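Local coordinates for protein homoserine kinase (Cytophaga hutchinsonii, PDB 4P52) that probably phosphorylates the hydroxyl group of L-homoserine at the expense of ATP, as a homoserine kinase of the GHMP kinase family, at residues G53-L58 and T109-L114. Residues are numbered along the deposited sequence; the frame is centred on the assembly and turned at random.
Sequences GDEVLL and TKKMPL
With CG of D54 anti to its own carbonyl carbon (chi1 -80°) and the K110 chain bent at both chi2 and chi3, a carboxylate and an ammonium group meet beside the last regular backbone pair of these two segments. The strands, 52-61 and 103-110, are antiparallel neighbours in the mixed sheet of the GHMP kinase N-terminal domain, and the site illustrates how a side chain can take up a backbone amide next to a regular strand pair. Regular pairing is intact at E55 and T109: E55 N donates to T109 O at 2.9 Å, almost straight at 176°, and T109 N returns a bond of 2.8 Å to E55 O. Two residues on from T109, K111 N keeps only a weak bond to G53 O. D54 OD1 is the better acceptor for K111 N, at 3.0 Å and approached nearly end-on to the C-O bond. D54 OD2 takes K110 NZ at 2.7 Å on its syn side, 24° out of the carboxylate plane, so one buried carboxylate ties down both a backbone amide and a charge. S124 also bonds OD2, and S120 bonds K110 NZ, so the ion pair is tied to helix 120-135, which packs against this face of the sheet. An alanine at D54 would probably leave the K110 ammonium without its counter-charge and K111 N with little more than its weak bond to G53 O. On the opposite face, which carries E55 and T109, OE2 of E55 makes a long salt bridge to K111 NZ, while OE1 pairs with K28. Next along the chain, selenomethionine M112 lies against G53, M112 SE 3.9 Å from G53 CA.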
# COMPACT_ATOMS: atom_id res chain seq x y z
N GLY A 53 8.25 20.50 18.58
CA GLY A 53 6.91 20.16 19.07
C GLY A 53 6.29 21.39 19.72
O GLY A 53 6.88 22.46 19.69
N ASP A 54 5.11 21.24 20.30
CA ASP A 54 4.51 22.33 21.03
C ASP A 54 4.24 21.97 22.47
O ASP A 54 4.13 20.80 22.80
CB ASP A 54 3.23 22.74 20.34
CG ASP A 54 3.50 23.61 19.14
OD1 ASP A 54 4.56 24.27 19.13
OD2 ASP A 54 2.66 23.63 18.21
N GLU A 55 4.12 22.98 23.32
CA GLU A 55 3.78 22.76 24.73
C GLU A 55 2.47 23.44 25.09
O GLU A 55 2.23 24.59 24.69
CB GLU A 55 4.90 23.26 25.63
CG GLU A 55 6.20 22.50 25.46
CD GLU A 55 7.35 23.06 26.28
OE1 GLU A 55 7.21 24.16 26.89
OE2 GLU A 55 8.41 22.39 26.33
N VAL A 56 1.63 22.75 25.86
CA VAL A 56 0.40 23.33 26.37
C VAL A 56 0.36 23.20 27.88
O VAL A 56 0.62 22.13 28.42
CB VAL A 56 -0.84 22.67 25.75
CG1 VAL A 56 -2.12 23.19 26.39
CG2 VAL A 56 -0.87 22.98 24.27
N LEU A 57 0.07 24.31 28.56
CA LEU A 57 -0.12 24.30 30.00
C LEU A 57 -1.59 24.58 30.29
O LEU A 57 -2.14 25.52 29.72
CB LEU A 57 0.79 25.34 30.66
CG LEU A 57 0.80 25.37 32.21
CD1 LEU A 57 2.15 25.82 32.78
CD2 LEU A 57 -0.32 26.26 32.72
N LEU A 58 -2.23 23.78 31.13
CA LEU A 58 -3.62 24.01 31.51
C LEU A 58 -3.68 24.21 33.00
O LEU A 58 -3.02 23.46 33.71
CB LEU A 58 -4.48 22.80 31.18
CG LEU A 58 -4.51 22.30 29.74
CD1 LEU A 58 -5.66 21.32 29.64
CD2 LEU A 58 -4.70 23.42 28.74
N THR A 109 2.60 27.37 24.21
CA THR A 109 3.95 27.72 23.78
C THR A 109 4.31 26.99 22.50
O THR A 109 4.51 25.78 22.50
CB THR A 109 5.00 27.32 24.82
OG1 THR A 109 4.58 27.71 26.13
CG2 THR A 109 6.34 27.95 24.49
N LYS A 110 4.42 27.74 21.40
CA LYS A 110 4.96 27.21 20.15
C LYS A 110 6.47 27.09 20.25
O LYS A 110 7.17 28.08 20.46
CB LYS A 110 4.60 28.10 18.95
CG LYS A 110 3.12 28.30 18.75
CD LYS A 110 2.40 27.01 18.40
CE LYS A 110 2.75 26.55 17.00
NZ LYS A 110 1.82 25.49 16.51
N LYS A 111 6.95 25.86 20.10
CA LYS A 111 8.36 25.56 20.11
C LYS A 111 8.73 25.11 18.70
O LYS A 111 9.74 24.43 18.49
CB LYS A 111 8.68 24.47 21.14
CG LYS A 111 8.39 24.86 22.59
CD LYS A 111 9.65 25.26 23.35
CE LYS A 111 10.42 24.04 23.82
NZ LYS A 111 11.19 24.32 25.06
N MSE A 112 7.90 25.48 17.74
CA MSE A 112 8.09 25.12 16.35
C MSE A 112 7.36 26.13 15.52
O MSE A 112 6.38 26.71 15.98
CB MSE A 112 7.52 23.74 16.07
CG MSE A 112 6.01 23.64 16.26
SE MSE A 112 5.41 21.79 15.89
CE MSE A 112 5.92 21.65 14.00
N PRO A 113 7.82 26.34 14.28
CA PRO A 113 7.23 27.37 13.41
C PRO A 113 5.93 26.94 12.73
O PRO A 113 5.76 25.76 12.40
CB PRO A 113 8.33 27.63 12.40
CG PRO A 113 9.16 26.38 12.38
CD PRO A 113 8.86 25.56 13.59
N LEU A 114 5.02 27.87 12.50
CA LEU A 114 3.73 27.55 11.88
C LEU A 114 3.88 27.40 10.37
O LEU A 114 4.77 28.01 9.77
CB LEU A 114 2.69 28.61 12.20
CG LEU A 114 2.75 29.20 13.61
CD1 LEU A 114 3.55 30.51 13.65
CD2 LEU A 114 1.33 29.39 14.12